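Long-range contacts in D-glycerate 2-kinase (PDB 2B8N), which phosphorylates D-glycerate to 2-phosphoglycerate with ATP, a magnesium-dependent step in the breakdown of serine through 3-hydroxypyruvate: residues 62-66 / 88-92; 182-187 / 246-252. All coordinates share one frame; numbering follows the deposited sequence.

Contact 1. Residues 62-66 / 88-92; sequences WRMAK and SEGPI
The indole of Trp62 is sandwiched between Glu89 and Ile92, with one methylene or methyl group over each face. On one side Glu89 CB stands 3.6 Å from the centroid of the six-membered ring, almost exactly on its normal, a CH-pi contact; Glu89 N lies over the same face, nearer the pyrrole end. On the opposite side Ile92 CD1 sits 3.7 Å from the centroid of the five-membered ring, a second CH-pi contact. Trp62 CG is anti to the backbone N (chi1 -165°), which swings the indole out from the helix and into the bend of 88-92.

The apolar contacts continue past the ring. Ile92 CD1 also reaches Ala65 CB at 4.1 Å and Lys66 CB at 4.0 Å, one helical turn on from Trp62, while Ser88 CB meets Trp62 CD1 at 3.7 Å. The setting is a beta-alpha-beta crossover: helix 61-72 joins the adjacent parallel strands 52-57 and 76-84. The loop that holds residues 88-92 then leads on to edge strand 96-100. Ile97 of that strand touches Trp62, Ser88 and Ile92, and Ala65 faces Val81, Leu54 and Ala56 of the sheet.

One hydrogen bond joins the segments. Trp62 NE1 donates to Gly90 O at 2.7 Å with an N-H...O angle of 151°; the oxygen lies at the ring edge, close to the indole plane, so the bond helps fix the ring's rotation between its two covers.

Charge adds a further tie where Arg63 and Glu89 are exposed. Glu89 OE2 lies 3.2 Å from Arg63 NE, but above a face of the guanidinium, and the two planar groups are turned 46° apart. This salt bridge therefore rests on charge alone, with no N-H aimed at the oxygen. Lys66 NZ pairs with Glu70, and Ser88 OG bonds to Glu99.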
loop_
_atom_site.group_PDB
_atom_site.type_symbol
_atom_site.label_atom_id
_atom_site.label_comp_id
_atom_site.label_asym_id
_atom_site.label_seq_id
_atom_site.Cartn_x
_atom_site.Cartn_y
_atom_site.Cartn_z
ATOM N N TRP A 62 3.260 -0.730 14.509
ATOM C CA TRP A 62 3.899 -0.206 15.695
ATOM C C TRP A 62 3.759 1.320 15.785
ATOM O O TRP A 62 3.459 1.847 16.860
ATOM C CB TRP A 62 5.355 -0.653 15.777
ATOM C CG TRP A 62 5.930 -0.449 17.130
ATOM C CD1 TRP A 62 5.996 -1.366 18.150
ATOM C CD2 TRP A 62 6.507 0.759 17.641
ATOM N NE1 TRP A 62 6.590 -0.797 19.261
ATOM C CE2 TRP A 62 6.902 0.507 18.975
ATOM C CE3 TRP A 62 6.727 2.032 17.102
ATOM C CZ2 TRP A 62 7.509 1.477 19.762
ATOM C CZ3 TRP A 62 7.312 3.005 17.897
ATOM C CH2 TRP A 62 7.701 2.725 19.204
ATOM N N ARG A 63 3.953 2.040 14.682
ATOM C CA ARG A 63 3.875 3.506 14.774
ATOM C C ARG A 63 2.429 4.011 14.878
ATOM O O ARG A 63 2.146 5.003 15.562
ATOM C CB ARG A 63 4.634 4.193 13.640
ATOM C CG ARG A 63 6.111 3.805 13.615
ATOM C CD ARG A 63 7.090 4.970 13.776
ATOM N NE ARG A 63 7.728 5.005 15.108
ATOM C CZ ARG A 63 8.869 5.642 15.408
ATOM N NH1 ARG A 63 9.533 6.327 14.496
ATOM N NH2 ARG A 63 9.358 5.597 16.643
HETATM N N MSE A 64 1.508 3.310 14.225
HETATM C CA MSE A 64 0.089 3.631 14.346
HETATM C C MSE A 64 -0.393 3.403 15.791
HETATM O O MSE A 64 -1.164 4.212 16.316
HETATM C CB MSE A 64 -0.735 2.796 13.382
HETATM C CG MSE A 64 -0.492 3.088 11.923
HETATM SE SE MSE A 64 -1.712 2.055 10.772
HETATM C CE MSE A 64 -3.463 2.862 11.182
ATOM N N ALA A 65 0.062 2.320 16.430
ATOM C CA ALA A 65 -0.315 2.052 17.818
ATOM C C ALA A 65 0.236 3.151 18.732
ATOM O O ALA A 65 -0.500 3.743 19.501
ATOM C CB ALA A 65 0.189 0.692 18.273
ATOM N N LYS A 66 1.531 3.436 18.629
ATOM C CA LYS A 66 2.132 4.499 19.417
ATOM C C LYS A 66 1.384 5.835 19.304
ATOM O O LYS A 66 1.223 6.531 20.307
ATOM C CB LYS A 66 3.580 4.726 19.011
ATOM C CG LYS A 66 4.245 5.871 19.768
ATOM C CD LYS A 66 5.735 5.917 19.510
ATOM C CE LYS A 66 6.337 7.213 20.044
ATOM N NZ LYS A 66 5.865 8.377 19.250
ATOM N N SER A 88 9.017 -3.828 14.736
ATOM C CA SER A 88 8.597 -3.215 15.986
ATOM C C SER A 88 9.780 -2.492 16.615
ATOM O O SER A 88 10.929 -2.906 16.452
ATOM C CB SER A 88 7.981 -4.247 16.945
ATOM O OG SER A 88 8.932 -5.127 17.503
ATOM N N GLU A 89 9.486 -1.408 17.330
ATOM C CA GLU A 89 10.520 -0.514 17.865
ATOM C C GLU A 89 10.463 -0.407 19.387
ATOM O O GLU A 89 10.715 0.656 19.951
ATOM C CB GLU A 89 10.371 0.870 17.229
ATOM C CG GLU A 89 10.543 0.890 15.727
ATOM C CD GLU A 89 10.404 2.288 15.163
ATOM O OE1 GLU A 89 11.160 3.176 15.613
ATOM O OE2 GLU A 89 9.541 2.516 14.279
ATOM N N GLY A 90 10.119 -1.511 20.048
ATOM C CA GLY A 90 10.146 -1.590 21.517
ATOM C C GLY A 90 8.800 -1.497 22.211
ATOM O O GLY A 90 7.772 -1.577 21.557
ATOM N N PRO A 91 8.810 -1.332 23.553
ATOM C CA PRO A 91 7.586 -1.203 24.348
ATOM C C PRO A 91 6.691 -0.027 23.965
ATOM O O PRO A 91 7.174 0.992 23.465
ATOM C CB PRO A 91 8.115 -0.984 25.787
ATOM C CG PRO A 91 9.488 -1.538 25.787
ATOM C CD PRO A 91 10.017 -1.276 24.408
ATOM N N ILE A 92 5.394 -0.189 24.193
ATOM C CA ILE A 92 4.460 0.924 24.198
ATOM C C ILE A 92 3.602 0.776 25.455
ATOM O O ILE A 92 2.646 0.003 25.486
ATOM C CB ILE A 92 3.571 0.953 22.936
ATOM C CG1 ILE A 92 4.428 0.820 21.681
ATOM C CG2 ILE A 92 2.751 2.242 22.885
ATOM C CD1 ILE A 92 3.643 0.952 20.373
#

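Contact 2. Residues 182-187 / 246-252; sequences GGRFAE and QETPKHL
Helix 184-189, which precedes strand 193-199 of the parallel sheet, starts against the loop that leads into the neighbouring edge strand 255-261: Gly182, Gly183 and Arg184 meet Thr248 and Pro249 there, with Gly183 as the N-cap residue. Both glycines have positive phi, 60° and 84°, and the turn they make brings bare backbone up to the proline ring. Pro249 CG packs against Gly183 C at 3.5 Å, and its CD lies 3.8 Å from Arg184 CG. Further along the helix, Leu252 CD1 touches Ala186 CB at 3.9 Å, while Glu187 OE1 skirts the proline ring.

Arg184 is buried and runs extended from CG to NE along the loop, crossing Thr248 at about a right angle. Thr248 CG2 sits over the centre of one guanidinium face, 3.8 Å from Arg184 CZ. Arg184 NH2 is shared between two backbone carbonyls, Gln246 O at 3.0 Å and Glu247 O at 3.3 Å, through weak, bent bonds; the first oxygen lies near the guanidinium plane. NH1 is bonded to Ser178 O, so the guanidinium donates to main-chain oxygens from two parts of the chain.

The loop is also held by its own side chains and by residues around it. Thr248 OG1 bonds to Asp218, and Lys250 NZ to the carbonyls of Thr248, Asp218 and Ser220. The carboxylate of Glu247, whose OE1 accepts from Ser222 N, turns back on its own segment: Glu247 OE2, also bonded to His176 NE2, accepts from Thr248 N at 2.9 Å and forms a salt bridge with Lys250 NZ at 2.8 Å, the two nitrogens coming from opposite faces of the carboxylate plane.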
loop_
_atom_site.group_PDB
_atom_site.type_symbol
_atom_site.label_atom_id
_atom_site.label_comp_id
_atom_site.label_asym_id
_atom_site.label_seq_id
_atom_site.Cartn_x
_atom_site.Cartn_y
_atom_site.Cartn_z
ATOM N N GLY A 182 -12.969 -12.395 5.871
ATOM C CA GLY A 182 -14.364 -12.487 5.438
ATOM C C GLY A 182 -15.355 -12.005 6.470
ATOM O O GLY A 182 -16.464 -12.554 6.562
ATOM N N GLY A 183 -14.956 -10.995 7.249
ATOM C CA GLY A 183 -15.839 -10.368 8.244
ATOM C C GLY A 183 -15.902 -11.085 9.589
ATOM O O GLY A 183 -16.590 -10.648 10.505
ATOM N N ARG A 184 -15.181 -12.185 9.728
ATOM C CA ARG A 184 -15.292 -13.001 10.953
ATOM C C ARG A 184 -14.727 -12.337 12.219
ATOM O O ARG A 184 -15.259 -12.510 13.332
ATOM C CB ARG A 184 -14.680 -14.379 10.716
ATOM C CG ARG A 184 -15.583 -15.188 9.794
ATOM C CD ARG A 184 -15.122 -16.589 9.537
ATOM N NE ARG A 184 -16.244 -17.482 9.218
ATOM C CZ ARG A 184 -16.176 -18.498 8.365
ATOM N NH1 ARG A 184 -15.052 -18.766 7.704
ATOM N NH2 ARG A 184 -17.244 -19.262 8.157
ATOM N N PHE A 185 -13.678 -11.549 12.029
ATOM C CA PHE A 185 -13.116 -10.757 13.100
ATOM C C PHE A 185 -14.144 -9.812 13.699
ATOM O O PHE A 185 -14.286 -9.768 14.901
ATOM C CB PHE A 185 -11.880 -9.993 12.615
ATOM C CG PHE A 185 -11.231 -9.188 13.676
ATOM C CD1 PHE A 185 -10.831 -9.782 14.873
ATOM C CD2 PHE A 185 -11.016 -7.839 13.503
ATOM C CE1 PHE A 185 -10.218 -9.031 15.872
ATOM C CE2 PHE A 185 -10.397 -7.094 14.487
ATOM C CZ PHE A 185 -10.002 -7.700 15.674
ATOM N N ALA A 186 -14.867 -9.071 12.868
ATOM C CA ALA A 186 -15.944 -8.160 13.339
ATOM C C ALA A 186 -17.049 -8.951 13.993
ATOM O O ALA A 186 -17.702 -8.479 14.947
ATOM C CB ALA A 186 -16.527 -7.336 12.179
ATOM N N GLU A 187 -17.264 -10.148 13.460
ATOM C CA GLU A 187 -18.254 -11.053 13.982
ATOM C C GLU A 187 -17.856 -11.542 15.376
ATOM O O GLU A 187 -18.726 -11.771 16.211
ATOM C CB GLU A 187 -18.447 -12.214 13.011
ATOM C CG GLU A 187 -19.303 -13.335 13.534
ATOM C CD GLU A 187 -19.719 -14.305 12.454
ATOM O OE1 GLU A 187 -18.846 -14.873 11.782
ATOM O OE2 GLU A 187 -20.934 -14.499 12.284
ATOM N N GLN A 246 -19.080 -23.664 6.181
ATOM C CA GLN A 246 -19.443 -22.663 7.174
ATOM C C GLN A 246 -19.454 -21.329 6.446
ATOM O O GLN A 246 -18.406 -20.861 5.960
ATOM C CB GLN A 246 -18.450 -22.684 8.348
ATOM C CG GLN A 246 -18.214 -24.106 8.900
ATOM C CD GLN A 246 -17.484 -24.142 10.231
ATOM O OE1 GLN A 246 -16.529 -24.914 10.414
ATOM N NE2 GLN A 246 -17.931 -23.314 11.172
ATOM N N GLU A 247 -20.642 -20.741 6.337
ATOM C CA GLU A 247 -20.801 -19.543 5.556
ATOM C C GLU A 247 -20.274 -18.356 6.331
ATOM O O GLU A 247 -20.362 -18.334 7.572
ATOM C CB GLU A 247 -22.262 -19.332 5.168
ATOM C CG GLU A 247 -22.451 -18.261 4.115
ATOM C CD GLU A 247 -21.593 -18.500 2.897
ATOM O OE1 GLU A 247 -21.996 -19.341 2.071
ATOM O OE2 GLU A 247 -20.521 -17.865 2.788
ATOM N N THR A 248 -19.730 -17.388 5.588
ATOM C CA THR A 248 -19.129 -16.180 6.148
ATOM C C THR A 248 -20.203 -15.129 6.293
ATOM O O THR A 248 -21.219 -15.208 5.590
ATOM C CB THR A 248 -18.056 -15.635 5.215
ATOM O OG1 THR A 248 -18.622 -15.460 3.920
ATOM C CG2 THR A 248 -16.891 -16.617 5.127
ATOM N N PRO A 249 -20.012 -14.166 7.222
ATOM C CA PRO A 249 -20.988 -13.099 7.478
ATOM C C PRO A 249 -21.345 -12.289 6.244
ATOM O O PRO A 249 -20.452 -11.700 5.631
ATOM C CB PRO A 249 -20.291 -12.209 8.508
ATOM C CG PRO A 249 -18.890 -12.659 8.580
ATOM C CD PRO A 249 -18.863 -14.078 8.138
ATOM N N LYS A 250 -22.640 -12.268 5.896
ATOM C CA LYS A 250 -23.145 -11.580 4.695
ATOM C C LYS A 250 -23.431 -10.094 4.955
ATOM O O LYS A 250 -23.513 -9.307 4.024
ATOM C CB LYS A 250 -24.376 -12.323 4.139
ATOM C CG LYS A 250 -24.062 -13.763 3.605
ATOM C CD LYS A 250 -23.264 -13.740 2.259
ATOM C CE LYS A 250 -22.491 -15.048 1.989
ATOM N NZ LYS A 250 -21.130 -15.134 2.619
ATOM N N HIS A 251 -23.518 -9.721 6.229
ATOM C CA HIS A 251 -23.809 -8.365 6.651
ATOM C C HIS A 251 -23.149 -8.154 8.010
ATOM O O HIS A 251 -23.033 -9.092 8.797
ATOM C CB HIS A 251 -25.331 -8.195 6.766
ATOM C CG HIS A 251 -25.967 -9.101 7.794
ATOM N ND1 HIS A 251 -26.516 -10.331 7.475
ATOM C CD2 HIS A 251 -26.135 -8.953 9.136
ATOM C CE1 HIS A 251 -26.994 -10.898 8.574
ATOM N NE2 HIS A 251 -26.771 -10.086 9.595
ATOM N N LEU A 252 -22.707 -6.926 8.268
ATOM C CA LEU A 252 -22.108 -6.556 9.563
ATOM C C LEU A 252 -22.759 -5.260 10.055
ATOM O O LEU A 252 -22.861 -4.308 9.304
ATOM C CB LEU A 252 -20.588 -6.360 9.428
ATOM C CG LEU A 252 -19.695 -7.508 8.906
ATOM C CD1 LEU A 252 -18.260 -7.059 8.680
ATOM C CD2 LEU A 252 -19.696 -8.682 9.829
#

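In the fold
Both contacts pack around the six-stranded parallel sheet built from residues 52-261, near opposite ends of it. Contact 1 lies by strands 52-57, 76-84 and 96-100, the last an outermost strand; contact 2 lies where the chain enters strands 193-199 and 255-261, the latter the other outermost strand. Their centres are 29 Å apart, and the nearest atoms are about 13 Å apart, so they do not touch. Along the chain they come in series, contact 1 closing before contact 2 opens. Together they fix helix-to-loop connections at the two edge strands of one sheet, separate from the mixed sheet formed by later strands such as 280-285 and 317-323.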